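PDB 6I8F: EH1AB1 from Metagenome, which hydrolyses esters, probably through a serine nucleophile as in other alpha/beta hydrolases. Local coordinates for residues A[36-41]-A[229-234]; A[67-72]-A[80-85]; A[139-144]-A[234-239]; A[205-210]-A[250-255]; A[261-266]-A[289-294]. One frame throughout, in Å; residues are numbered along the deposited sequence.

Contact 1: A[36-41]-A[229-234]; sequences PGLDTL and MDWFWE
Trp231 lays its indole across the side chain of Leu38, and the two cross at about a right angle. Trp231 CB points toward the 36-41 segment, and CG stands anti to the backbone N (chi1 -171°). Trp231 CD1 comes up to Asp39 CA at 3.5 Å. Trp231 NE1 then gives its hydrogen to Leu41 O at 3.1 Å, with a practically linear N-H...O angle of 178° and the acceptor lying in the ring plane. Leu38 O is also near NE1, but it sits over a face of the indole and at a poor angle, so it is no hydrogen bond. This joins the loop between helices 18-32 and 43-55 to helix 230-236 of the alpha/beta hydrolase fold. Around the benzo half, Leu38 CG stands 3.8 Å from the six-membered ring centroid of Trp231, only 2° off the normal, a CH-pi contact. Leu38 CD1 touches Trp231 CZ2 and CH2, both at 3.7 Å, and Leu38 CD2 meets Trp231 CZ3 and CE3 before reaching Phe232 CE2 at 4.1 Å. An alanine in place of Trp231 would probably leave Leu41 O without this donor and open a gap beside Leu38. Trp231 O accepts from His43 NE2, and the His43 ring stacks on the indole.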
# COMPACT_ATOMS: atom_id res chain seq x y z
N PRO A 36 0.86 -6.62 40.27
CA PRO A 36 2.11 -5.87 40.11
C PRO A 36 2.38 -5.56 38.63
O PRO A 36 2.11 -6.40 37.77
CB PRO A 36 3.19 -6.79 40.69
CG PRO A 36 2.42 -7.74 41.58
CD PRO A 36 1.09 -7.93 40.89
N GLY A 37 2.88 -4.35 38.36
CA GLY A 37 3.26 -3.92 37.02
C GLY A 37 4.41 -4.75 36.46
O GLY A 37 5.18 -5.37 37.22
N LEU A 38 4.53 -4.74 35.13
CA LEU A 38 5.52 -5.54 34.40
C LEU A 38 6.94 -5.17 34.83
O LEU A 38 7.83 -6.02 34.79
CB LEU A 38 5.32 -5.32 32.90
CG LEU A 38 6.27 -6.08 31.97
CD1 LEU A 38 6.16 -7.59 32.19
CD2 LEU A 38 6.00 -5.73 30.52
N ASP A 39 7.14 -3.91 35.22
CA ASP A 39 8.42 -3.34 35.64
C ASP A 39 8.94 -4.00 36.93
O ASP A 39 10.15 -4.02 37.17
CB ASP A 39 8.31 -1.83 35.85
CG ASP A 39 7.30 -1.41 36.91
OD1 ASP A 39 6.24 -2.07 37.01
OD2 ASP A 39 7.60 -0.44 37.64
N THR A 40 8.03 -4.51 37.77
CA THR A 40 8.39 -5.01 39.10
C THR A 40 8.80 -6.48 39.04
O THR A 40 9.33 -7.02 40.01
CB THR A 40 7.22 -4.85 40.08
OG1 THR A 40 6.20 -5.78 39.71
CG2 THR A 40 6.64 -3.45 40.10
N LEU A 41 8.54 -7.14 37.91
CA LEU A 41 8.74 -8.58 37.80
C LEU A 41 10.11 -8.87 37.21
O LEU A 41 10.62 -8.10 36.39
CB LEU A 41 7.63 -9.17 36.92
CG LEU A 41 6.21 -8.94 37.42
CD1 LEU A 41 5.20 -9.57 36.47
CD2 LEU A 41 6.03 -9.48 38.84
N MET A 229 9.80 1.73 29.63
CA MET A 229 10.64 1.35 28.53
C MET A 229 11.93 0.71 29.07
O MET A 229 12.50 -0.15 28.41
CB MET A 229 10.99 2.58 27.69
CG MET A 229 11.81 2.26 26.45
SD MET A 229 12.14 3.71 25.40
CE MET A 229 10.57 3.91 24.56
N ASP A 230 12.40 1.15 30.24
CA ASP A 230 13.69 0.72 30.80
C ASP A 230 13.71 -0.80 31.01
O ASP A 230 14.73 -1.44 30.80
CB ASP A 230 14.02 1.44 32.10
CG ASP A 230 14.35 2.90 31.88
OD1 ASP A 230 14.30 3.66 32.86
OD2 ASP A 230 14.65 3.26 30.72
N TRP A 231 12.56 -1.36 31.40
CA TRP A 231 12.43 -2.79 31.62
C TRP A 231 12.86 -3.57 30.36
O TRP A 231 13.41 -4.66 30.48
CB TRP A 231 10.99 -3.13 32.04
CG TRP A 231 10.77 -4.54 32.49
CD1 TRP A 231 10.89 -5.02 33.76
CD2 TRP A 231 10.32 -5.64 31.68
NE1 TRP A 231 10.56 -6.35 33.79
CE2 TRP A 231 10.20 -6.76 32.53
CE3 TRP A 231 10.02 -5.79 30.32
CZ2 TRP A 231 9.80 -8.01 32.07
CZ3 TRP A 231 9.61 -7.03 29.86
CH2 TRP A 231 9.51 -8.12 30.72
N PHE A 232 12.61 -2.98 29.18
CA PHE A 232 13.01 -3.54 27.89
C PHE A 232 14.42 -3.08 27.52
O PHE A 232 15.30 -3.89 27.20
CB PHE A 232 12.02 -3.14 26.80
CG PHE A 232 10.70 -3.85 26.89
CD1 PHE A 232 10.53 -5.11 26.32
CD2 PHE A 232 9.64 -3.29 27.58
CE1 PHE A 232 9.32 -5.78 26.43
CE2 PHE A 232 8.43 -3.97 27.69
CZ PHE A 232 8.27 -5.21 27.12
N TRP A 233 14.60 -1.75 27.52
CA TRP A 233 15.78 -1.11 27.00
C TRP A 233 17.04 -1.58 27.74
O TRP A 233 18.07 -1.87 27.11
CB TRP A 233 15.60 0.41 27.07
CG TRP A 233 16.77 1.15 26.50
CD1 TRP A 233 17.79 1.72 27.20
CD2 TRP A 233 17.07 1.35 25.11
NE1 TRP A 233 18.70 2.28 26.34
CE2 TRP A 233 18.28 2.07 25.05
CE3 TRP A 233 16.44 1.00 23.91
CZ2 TRP A 233 18.87 2.45 23.85
CZ3 TRP A 233 17.01 1.38 22.72
CH2 TRP A 233 18.21 2.09 22.69
N GLU A 234 16.95 -1.72 29.07
CA GLU A 234 18.11 -2.01 29.92
C GLU A 234 18.44 -3.50 29.88
O GLU A 234 19.57 -3.90 30.19
CB GLU A 234 17.84 -1.53 31.35
CG GLU A 234 17.75 -0.01 31.42
CD GLU A 234 17.74 0.61 32.80
OE1 GLU A 234 17.43 -0.10 33.78
OE2 GLU A 234 18.04 1.81 32.89

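Contact 2: A[67-72]-A[80-85]; sequences VANGGF and RFRRYR
Arg82 and Asn69, a non-hydrogen-bonded pair in the beta hairpin of antiparallel strands 66-73 and 78-85, lie side by side with their side chains pointing the same way. Arg82 NE donates to Asn69 OD1 at 2.8 Å, with an N-H...O angle of 167°. The donor falls on a lone pair of the amide oxygen, and OD1 lies near the guanidinium plane although the two flat groups are turned 46° apart. The aliphatic part of Arg82 packs on Val67, whose CG1 is 3.4 Å from Arg82 CG. Next to it Val67 CG2 meets Tyr84 CD2.

The backbone sets this register. Ala68 and Arg83 exchange two hydrogen bonds, the shorter from Arg83 N to Ala68 O at 2.7 Å; Gly70 and Phe81 form the second such pair, its bond from Gly70 N to Phe81 O longer at 3.3 Å.

Further out, Glu111 and Asp114 form salt bridges with Arg82 NH2 and NH1, and Asp114 also binds Tyr84 OH, so two carboxylates and an amide fix the guanidinium. A methionine in place of Arg82 would probably leave Asn69 OD1 without this donor and both carboxylates without their cationic mate.

The other face carries Phe81. With CG between the backbone N and the carbonyl carbon (chi1 59°), its ring lies with one face over Gly70. Phe162 meets this ring edge-to-face. Gly70 leaves room for it: a CB there would clash with Phe81 CZ, whereas Gly70 CA instead lies 4.0 Å from the Phe81 ring centroid.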
# COMPACT_ATOMS: atom_id res chain seq x y z
N VAL A 67 1.42 -26.73 8.94
CA VAL A 67 2.33 -26.04 9.84
C VAL A 67 3.45 -27.02 10.21
O VAL A 67 3.18 -28.13 10.62
CB VAL A 67 1.60 -25.50 11.08
CG1 VAL A 67 2.55 -24.84 12.05
CG2 VAL A 67 0.49 -24.53 10.70
N ALA A 68 4.70 -26.56 10.04
CA ALA A 68 5.90 -27.35 10.22
C ALA A 68 6.82 -26.68 11.25
O ALA A 68 7.08 -25.47 11.16
CB ALA A 68 6.60 -27.52 8.90
N ASN A 69 7.32 -27.48 12.20
CA ASN A 69 8.26 -27.06 13.24
C ASN A 69 9.60 -27.75 13.01
O ASN A 69 9.67 -28.95 12.73
CB ASN A 69 7.78 -27.38 14.66
CG ASN A 69 6.51 -26.64 15.05
OD1 ASN A 69 6.26 -25.53 14.61
ND2 ASN A 69 5.71 -27.25 15.89
N GLY A 70 10.67 -26.97 13.15
CA GLY A 70 12.03 -27.46 13.20
C GLY A 70 12.97 -26.41 13.75
O GLY A 70 12.53 -25.37 14.26
N GLY A 71 14.27 -26.70 13.64
CA GLY A 71 15.33 -25.79 14.04
C GLY A 71 16.56 -26.01 13.18
O GLY A 71 16.65 -27.00 12.48
N PHE A 72 17.50 -25.06 13.21
CA PHE A 72 18.80 -25.22 12.59
C PHE A 72 19.83 -24.51 13.47
O PHE A 72 19.47 -23.76 14.37
CB PHE A 72 18.80 -24.68 11.16
CG PHE A 72 18.36 -23.24 11.07
CD1 PHE A 72 19.25 -22.21 11.31
CD2 PHE A 72 17.04 -22.92 10.78
CE1 PHE A 72 18.84 -20.89 11.25
CE2 PHE A 72 16.63 -21.60 10.71
CZ PHE A 72 17.53 -20.59 10.97
N ARG A 80 14.82 -21.98 16.24
CA ARG A 80 13.63 -22.70 15.89
C ARG A 80 12.81 -21.86 14.91
O ARG A 80 12.82 -20.62 14.95
CB ARG A 80 12.86 -23.05 17.16
CG ARG A 80 13.56 -24.10 18.02
CD ARG A 80 12.86 -24.28 19.35
NE ARG A 80 12.85 -23.05 20.12
CZ ARG A 80 12.19 -22.86 21.27
NH1 ARG A 80 11.50 -23.85 21.80
NH2 ARG A 80 12.23 -21.69 21.87
N PHE A 81 12.07 -22.54 14.04
CA PHE A 81 11.19 -21.88 13.10
C PHE A 81 9.86 -22.64 13.04
O PHE A 81 9.77 -23.82 13.42
CB PHE A 81 11.85 -21.81 11.72
CG PHE A 81 12.20 -23.16 11.15
CD1 PHE A 81 11.23 -23.93 10.52
CD2 PHE A 81 13.47 -23.68 11.28
CE1 PHE A 81 11.54 -25.18 10.02
CE2 PHE A 81 13.79 -24.93 10.77
CZ PHE A 81 12.81 -25.68 10.14
N ARG A 82 8.84 -21.94 12.53
CA ARG A 82 7.58 -22.57 12.19
C ARG A 82 7.17 -22.10 10.79
O ARG A 82 7.13 -20.91 10.53
CB ARG A 82 6.55 -22.27 13.27
CG ARG A 82 5.16 -22.78 12.94
CD ARG A 82 4.22 -22.63 14.10
NE ARG A 82 4.65 -23.37 15.27
CZ ARG A 82 4.22 -23.14 16.50
NH1 ARG A 82 3.23 -22.29 16.70
NH2 ARG A 82 4.79 -23.74 17.53
N ARG A 83 6.94 -23.06 9.90
CA ARG A 83 6.55 -22.78 8.52
C ARG A 83 5.04 -22.95 8.40
O ARG A 83 4.46 -23.91 8.94
CB ARG A 83 7.23 -23.72 7.52
CG ARG A 83 8.72 -23.88 7.73
CD ARG A 83 9.41 -24.39 6.49
NE ARG A 83 9.13 -25.80 6.25
CZ ARG A 83 9.02 -26.37 5.06
NH1 ARG A 83 8.77 -25.63 3.98
NH2 ARG A 83 9.15 -27.67 4.95
N TYR A 84 4.42 -21.99 7.71
CA TYR A 84 3.01 -22.01 7.44
C TYR A 84 2.79 -22.04 5.92
O TYR A 84 3.24 -21.14 5.20
CB TYR A 84 2.35 -20.76 8.02
CG TYR A 84 2.59 -20.50 9.48
CD1 TYR A 84 3.71 -19.81 9.92
CD2 TYR A 84 1.65 -20.88 10.43
CE1 TYR A 84 3.91 -19.52 11.26
CE2 TYR A 84 1.84 -20.60 11.77
CZ TYR A 84 2.96 -19.91 12.19
OH TYR A 84 3.12 -19.63 13.52
N ARG A 85 2.12 -23.09 5.44
CA ARG A 85 1.78 -23.23 4.04
C ARG A 85 0.37 -22.68 3.84
O ARG A 85 -0.55 -23.11 4.54
CB ARG A 85 1.91 -24.69 3.62
CG ARG A 85 1.62 -24.95 2.15
CD ARG A 85 2.14 -26.29 1.68
NE ARG A 85 2.05 -26.35 0.24
CZ ARG A 85 3.01 -26.01 -0.62
NH1 ARG A 85 4.27 -25.86 -0.23
NH2 ARG A 85 2.68 -25.83 -1.88

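Contact 3: A[139-144]-A[234-239]; sequences HPFPAP and EAYVPE
Tyr236 O accepts the one hydrogen bond between these segments, from Phe141 N at 2.8 Å. The N-H...O angle of 144° shows that the bond is bent, although the donor lies in the carbonyl plane. Carbon atoms pack about the same oxygen: Phe141 CB is 3.2 Å from Tyr236 O, and Pro140 CB also approaches it.

The side chains continue the contact. Phe141 CB lies over one face of the Tyr236 ring, 3.9 Å from its centroid, in a CH-pi contact. Beyond it the Phe141 ring presents its edge to that tyrosine face in an offset edge-to-face pair, with planes at 86° and centroids 5.7 Å apart. CG of Tyr236 is anti to the backbone N (chi1 178°), and its ring carries the hydroxyl OH to the rim of Phe141, 3.4 Å from CD2 of that ring. Pro144 CG meets the tyrosine rim at CE1, and Pro238 CD packs against Phe141 CB at 4.1 Å. Phe105 stacks on the Tyr236 ring, and Arg247 touches Phe141.

In the fold, the contact brings the turn leading into helix 143-157, where a cis peptide precedes the N-cap residue Pro142, against the C-terminal end of helix 230-236. With one main-chain bond and otherwise ring and proline contacts, the join between these segments rests largely on the shape of apolar groups, and the bond ties the turn to the residue where helix 230-236 finishes.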
# COMPACT_ATOMS: atom_id res chain seq x y z
N HIS A 139 20.17 -12.93 26.37
CA HIS A 139 21.00 -12.80 25.18
C HIS A 139 20.82 -11.39 24.63
O HIS A 139 19.97 -11.16 23.75
CB HIS A 139 20.63 -13.89 24.17
CG HIS A 139 20.53 -15.25 24.77
ND1 HIS A 139 21.64 -15.94 25.20
CD2 HIS A 139 19.46 -16.03 25.05
CE1 HIS A 139 21.26 -17.10 25.70
NE2 HIS A 139 19.92 -17.18 25.62
N PRO A 140 21.55 -10.40 25.20
CA PRO A 140 21.32 -8.99 24.86
C PRO A 140 21.88 -8.65 23.48
O PRO A 140 22.54 -9.47 22.86
CB PRO A 140 22.06 -8.22 25.97
CG PRO A 140 23.10 -9.18 26.51
CD PRO A 140 22.58 -10.57 26.22
N PHE A 141 21.62 -7.41 23.04
CA PHE A 141 22.20 -6.86 21.80
C PHE A 141 23.68 -7.21 21.76
O PHE A 141 24.37 -6.97 22.75
CB PHE A 141 21.99 -5.34 21.75
CG PHE A 141 22.62 -4.67 20.56
CD1 PHE A 141 23.92 -4.17 20.62
CD2 PHE A 141 21.92 -4.52 19.37
CE1 PHE A 141 24.51 -3.56 19.52
CE2 PHE A 141 22.51 -3.92 18.26
CZ PHE A 141 23.80 -3.44 18.34
N PRO A 142 24.18 -7.76 20.64
CA PRO A 142 23.49 -7.83 19.36
C PRO A 142 22.90 -9.21 19.04
O PRO A 142 22.58 -9.46 17.89
CB PRO A 142 24.61 -7.52 18.35
CG PRO A 142 25.81 -8.19 18.96
CD PRO A 142 25.62 -7.98 20.45
N ALA A 143 22.77 -10.07 20.05
CA ALA A 143 22.41 -11.50 19.86
C ALA A 143 21.12 -11.65 19.05
O ALA A 143 21.06 -12.46 18.13
CB ALA A 143 22.29 -12.19 21.20
N PRO A 144 20.03 -10.94 19.37
CA PRO A 144 18.78 -11.15 18.63
C PRO A 144 18.89 -10.81 17.13
O PRO A 144 18.40 -11.55 16.28
CB PRO A 144 17.77 -10.27 19.39
CG PRO A 144 18.39 -10.12 20.77
CD PRO A 144 19.87 -10.01 20.49
N GLU A 234 16.95 -1.72 29.07
CA GLU A 234 18.11 -2.01 29.92
C GLU A 234 18.44 -3.50 29.88
O GLU A 234 19.57 -3.90 30.19
CB GLU A 234 17.84 -1.53 31.35
CG GLU A 234 17.75 -0.01 31.42
CD GLU A 234 17.74 0.61 32.80
OE1 GLU A 234 17.43 -0.10 33.78
OE2 GLU A 234 18.04 1.81 32.89
N ALA A 235 17.46 -4.32 29.50
CA ALA A 235 17.69 -5.74 29.33
C ALA A 235 18.51 -5.97 28.05
O ALA A 235 19.38 -6.84 27.99
CB ALA A 235 16.36 -6.45 29.30
N TYR A 236 18.23 -5.14 27.03
CA TYR A 236 18.68 -5.38 25.65
C TYR A 236 20.03 -4.72 25.36
O TYR A 236 20.90 -5.32 24.73
CB TYR A 236 17.59 -4.87 24.70
CG TYR A 236 17.89 -4.99 23.23
CD1 TYR A 236 18.29 -6.20 22.67
CD2 TYR A 236 17.76 -3.90 22.39
CE1 TYR A 236 18.55 -6.32 21.31
CE2 TYR A 236 18.02 -4.00 21.03
CZ TYR A 236 18.40 -5.21 20.49
OH TYR A 236 18.65 -5.31 19.15
N VAL A 237 20.20 -3.47 25.78
CA VAL A 237 21.29 -2.63 25.30
C VAL A 237 22.36 -2.51 26.37
O VAL A 237 22.10 -1.98 27.45
CB VAL A 237 20.79 -1.25 24.86
CG1 VAL A 237 21.92 -0.43 24.24
CG2 VAL A 237 19.63 -1.37 23.88
N PRO A 238 23.60 -2.98 26.10
CA PRO A 238 24.73 -2.70 26.99
C PRO A 238 24.99 -1.20 27.14
O PRO A 238 24.96 -0.45 26.15
CB PRO A 238 25.93 -3.38 26.31
CG PRO A 238 25.31 -4.42 25.40
CD PRO A 238 23.99 -3.82 24.97
N GLU A 239 25.23 -0.78 28.38
CA GLU A 239 25.76 0.56 28.68
C GLU A 239 26.95 0.86 27.75
O GLU A 239 27.78 -0.01 27.49
CB GLU A 239 26.20 0.61 30.14
CG GLU A 239 26.91 1.89 30.52
CD GLU A 239 27.25 1.99 31.99
OE1 GLU A 239 27.15 0.97 32.70
OE2 GLU A 239 27.61 3.10 32.44

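Contact 4: A[205-210]-A[250-255]; sequences ATDSSR and PLLATD
Thr206, Leu251 and Leu252 bury the most surface here, and each meets the facing segment in a different way. Thr206 acts mainly through its backbone: its O accepts from Leu251 N at 2.9 Å with an N-H...O angle of 163°. Pro250 N is also 3.1 Å from Thr206 O but has no hydrogen to share. The Thr206 side chain adds an oblique crossing with Leu251, where OG1 is 3.8 Å from CB of the leucine.

Leu251 points toward the 205-210 segment. Its CG is anti to the backbone N (chi1 -177°), and its CD2 branch packs 3.9 Å from Asp207 CB. Leu252 reaches over with both methyls: CD1 comes within 3.5 Å of Ser209 OG, while CD2 touches Arg210 NH1 at 3.7 Å.

The polar groups that these methyls touch are organised within their own segment. Asp207 OD1 accepts from Ser209 N, forming an Asx turn, and from Ser209 OG at 2.6 Å on its syn lone pair. Asp207 OD2 holds Arg210 NE in a salt bridge of 2.9 Å, which positions the guanidinium against the leucines.

The 250-252 turn is 3-10 helical and lies before strand 262-267, while 205-210 follows strand 198-202. Tyr279 of helix 273-285 touches Thr206, Pro250 and Leu251, and Glu275 of the same helix accepts from the backbone N of Thr206 and Asp207; on helix 176-190, Val183 packs against Pro250.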
# COMPACT_ATOMS: atom_id res chain seq x y z
N ALA A 205 10.56 0.10 15.03
CA ALA A 205 11.51 1.02 15.66
C ALA A 205 12.67 1.21 14.68
O ALA A 205 13.20 0.23 14.19
CB ALA A 205 12.01 0.45 16.96
N THR A 206 13.04 2.45 14.37
CA THR A 206 14.09 2.69 13.36
C THR A 206 15.19 3.64 13.86
O THR A 206 16.20 3.80 13.18
CB THR A 206 13.50 3.23 12.06
OG1 THR A 206 12.96 4.53 12.30
CG2 THR A 206 12.47 2.29 11.47
N ASP A 207 14.99 4.27 15.02
CA ASP A 207 15.96 5.27 15.50
C ASP A 207 15.97 5.29 17.03
O ASP A 207 15.03 5.77 17.66
CB ASP A 207 15.65 6.64 14.90
CG ASP A 207 16.69 7.72 15.18
OD1 ASP A 207 17.77 7.39 15.73
OD2 ASP A 207 16.39 8.90 14.85
N SER A 208 17.07 4.79 17.61
CA SER A 208 17.29 4.75 19.05
C SER A 208 18.07 5.99 19.54
O SER A 208 18.34 6.11 20.74
CB SER A 208 18.02 3.51 19.42
OG SER A 208 17.29 2.35 19.06
N SER A 209 18.44 6.88 18.62
CA SER A 209 19.41 7.93 18.91
C SER A 209 18.72 9.26 19.26
O SER A 209 19.30 10.07 19.97
CB SER A 209 20.35 8.11 17.75
OG SER A 209 19.71 8.80 16.70
N ARG A 210 17.51 9.47 18.74
CA ARG A 210 16.78 10.73 18.91
C ARG A 210 15.34 10.43 19.33
O ARG A 210 14.83 9.34 19.08
CB ARG A 210 16.78 11.54 17.61
CG ARG A 210 18.16 11.85 17.05
CD ARG A 210 18.10 12.48 15.67
NE ARG A 210 17.67 11.53 14.64
CZ ARG A 210 17.31 11.86 13.41
NH1 ARG A 210 17.01 10.92 12.53
NH2 ARG A 210 17.26 13.13 13.05
N PRO A 250 18.55 1.97 12.24
CA PRO A 250 18.71 1.81 10.79
C PRO A 250 18.28 3.06 9.99
O PRO A 250 18.75 3.23 8.85
CB PRO A 250 17.84 0.59 10.46
CG PRO A 250 16.85 0.48 11.61
CD PRO A 250 17.61 0.99 12.82
N LEU A 251 17.44 3.92 10.57
CA LEU A 251 17.06 5.19 9.95
C LEU A 251 18.30 6.04 9.61
O LEU A 251 18.23 6.87 8.69
CB LEU A 251 16.12 5.96 10.87
CG LEU A 251 15.57 7.28 10.31
CD1 LEU A 251 14.81 7.05 9.01
CD2 LEU A 251 14.69 7.97 11.33
N LEU A 252 19.41 5.85 10.33
CA LEU A 252 20.57 6.74 10.20
C LEU A 252 21.52 6.27 9.10
O LEU A 252 22.54 6.88 8.91
CB LEU A 252 21.31 6.82 11.54
CG LEU A 252 20.47 7.24 12.74
CD1 LEU A 252 21.31 7.26 14.01
CD2 LEU A 252 19.83 8.60 12.52
N ALA A 253 21.19 5.20 8.36
CA ALA A 253 22.05 4.81 7.23
C ALA A 253 22.27 6.01 6.30
O ALA A 253 21.39 6.85 6.09
CB ALA A 253 21.45 3.65 6.48
N THR A 254 23.49 6.06 5.75
CA THR A 254 23.99 7.09 4.85
C THR A 254 23.29 7.01 3.49
O THR A 254 23.09 8.02 2.80
CB THR A 254 25.50 6.91 4.66
OG1 THR A 254 26.12 7.44 5.83
CG2 THR A 254 26.07 7.60 3.44
N ASP A 255 22.96 5.78 3.10
CA ASP A 255 22.52 5.47 1.76
C ASP A 255 21.47 4.36 1.83
O ASP A 255 21.72 3.29 2.37
CB ASP A 255 23.75 5.11 0.92
CG ASP A 255 23.41 4.37 -0.35
OD1 ASP A 255 22.62 4.92 -1.14
OD2 ASP A 255 23.93 3.26 -0.52

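Contact 5: A[261-266]-A[289-294]; sequences PAFVLT and KTTYVN
Thr266 OG1 is gripped by two groups of the neighbouring strand. It shares a 2.6 Å hydrogen bond with Tyr292 OH, in which either hydroxyl may donate, and it accepts from Asn294 ND2 at 2.7 Å. Both partner side chains cross the threonine at about a right angle.

Backbone bonds between parallel strands 262-267 and 290-296 alternate in direction. Ala262 N donates to Lys289 O, Val264 N to Thr291 O at 2.8 Å, and Thr266 N to Val293 O. In return Thr291 N reaches Ala262 O and Val293 N reaches Val264 O. Ala262 O takes a second hydrogen from a water, which also donates to Thr291 OG1 at 2.7 Å; Glu318 of the second subunit bonds to that hydroxyl as well.

On the face of Phe263, Leu265, Thr291 and Val293 the packing is mostly apolar: Phe263 CZ meets Val293 CG1 at 3.5 Å.

The strands belong to a beta-alpha-beta unit through helix 273-285. The 290-294 segment also pairs antiparallel with a strand of the second subunit, so the sheet continues across the dimer. Polar groups buried here are thus paired, Thr266 with Tyr292 and Asn294, and Thr291 OG1 with water and the second subunit.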
# COMPACT_ATOMS: atom_id res chain seq x y z
N PRO A 261 12.35 -3.55 -2.13
CA PRO A 261 11.01 -2.95 -2.07
C PRO A 261 10.37 -3.25 -0.70
O PRO A 261 10.64 -4.28 -0.09
CB PRO A 261 10.26 -3.62 -3.22
CG PRO A 261 11.35 -4.05 -4.18
CD PRO A 261 12.54 -4.39 -3.32
N ALA A 262 9.53 -2.33 -0.24
CA ALA A 262 9.10 -2.32 1.13
C ALA A 262 7.60 -2.01 1.21
O ALA A 262 7.04 -1.37 0.33
CB ALA A 262 9.90 -1.27 1.89
N PHE A 263 7.00 -2.53 2.28
CA PHE A 263 5.73 -2.11 2.81
C PHE A 263 6.01 -1.60 4.23
O PHE A 263 6.54 -2.35 5.04
CB PHE A 263 4.75 -3.28 2.80
CG PHE A 263 3.43 -3.02 3.48
CD1 PHE A 263 2.38 -2.43 2.79
CD2 PHE A 263 3.22 -3.36 4.80
CE1 PHE A 263 1.16 -2.20 3.41
CE2 PHE A 263 2.01 -3.11 5.43
CZ PHE A 263 0.98 -2.55 4.72
N VAL A 264 5.66 -0.34 4.52
CA VAL A 264 5.91 0.27 5.83
C VAL A 264 4.56 0.75 6.39
O VAL A 264 3.85 1.54 5.75
CB VAL A 264 6.92 1.43 5.74
CG1 VAL A 264 7.24 1.98 7.11
CG2 VAL A 264 8.21 1.02 5.03
N LEU A 265 4.19 0.23 7.56
CA LEU A 265 2.93 0.54 8.18
C LEU A 265 3.20 1.26 9.50
O LEU A 265 4.06 0.82 10.28
CB LEU A 265 2.15 -0.76 8.40
CG LEU A 265 0.76 -0.60 9.03
CD1 LEU A 265 -0.18 -1.69 8.55
CD2 LEU A 265 0.83 -0.61 10.55
N THR A 266 2.48 2.37 9.73
CA THR A 266 2.46 3.02 11.03
C THR A 266 1.05 3.03 11.62
O THR A 266 0.04 3.04 10.91
CB THR A 266 3.03 4.45 10.97
OG1 THR A 266 2.26 5.20 10.04
CG2 THR A 266 4.50 4.47 10.60
N LYS A 289 10.95 1.16 -4.58
CA LYS A 289 9.52 0.92 -4.58
C LYS A 289 9.07 0.74 -3.13
O LYS A 289 9.48 -0.19 -2.45
CB LYS A 289 9.12 -0.30 -5.42
CG LYS A 289 7.62 -0.55 -5.48
CD LYS A 289 7.21 -1.79 -6.25
CE LYS A 289 7.50 -1.67 -7.73
NZ LYS A 289 7.16 -2.91 -8.48
N THR A 290 8.21 1.65 -2.66
CA THR A 290 7.84 1.71 -1.28
C THR A 290 6.34 1.97 -1.19
O THR A 290 5.85 2.92 -1.77
CB THR A 290 8.61 2.81 -0.54
OG1 THR A 290 10.00 2.64 -0.83
CG2 THR A 290 8.38 2.78 0.96
N THR A 291 5.65 1.11 -0.44
CA THR A 291 4.27 1.33 -0.08
C THR A 291 4.20 1.72 1.39
O THR A 291 4.61 0.94 2.25
CB THR A 291 3.45 0.05 -0.33
OG1 THR A 291 3.65 -0.37 -1.68
CG2 THR A 291 1.98 0.25 -0.04
N TYR A 292 3.68 2.91 1.68
CA TYR A 292 3.54 3.42 3.04
C TYR A 292 2.05 3.53 3.38
O TYR A 292 1.27 4.01 2.58
CB TYR A 292 4.19 4.79 3.21
CG TYR A 292 3.84 5.41 4.53
CD1 TYR A 292 4.44 4.97 5.71
CD2 TYR A 292 2.83 6.36 4.64
CE1 TYR A 292 4.08 5.50 6.94
CE2 TYR A 292 2.46 6.89 5.86
CZ TYR A 292 3.08 6.45 7.02
OH TYR A 292 2.72 6.98 8.23
N VAL A 293 1.68 3.09 4.59
CA VAL A 293 0.30 3.25 5.05
C VAL A 293 0.30 3.62 6.53
O VAL A 293 1.07 3.06 7.31
CB VAL A 293 -0.57 2.00 4.79
CG1 VAL A 293 0.01 0.75 5.43
CG2 VAL A 293 -2.00 2.23 5.26
N ASN A 294 -0.60 4.55 6.88
CA ASN A 294 -0.87 4.94 8.24
C ASN A 294 -2.29 4.50 8.59
O ASN A 294 -3.23 4.78 7.83
CB ASN A 294 -0.67 6.44 8.48
CG ASN A 294 -0.90 6.82 9.93
OD1 ASN A 294 -1.82 7.57 10.24
ND2 ASN A 294 -0.11 6.26 10.83
O HOH W 1 5.92 -1.65 -2.19

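How the contacts relate
Contacts 2 and 5 reach the same mixed sheet at its two ends within the chain, their centres about 27 Å apart: strand 66-73 is outermost at one end and strand 290-296 at the other, where the second subunit extends it. Contacts 1 and 3 share helix 230-236 and Glu234, with centres about 15 Å apart. Contact 4 meets contact 1 where Trp233 packs on Ser208, and its centre lies about 17 Å from those of contacts 3 and 5. Along the chain, contacts 1, 3 and 4 interlace, contact 2 falls between the two halves of contact 1, and contact 5 comes last. Contacts 1, 3 and 4 thus join helix 230-236 and the loops at 36-41, 139-142, 205-210 and 250-255.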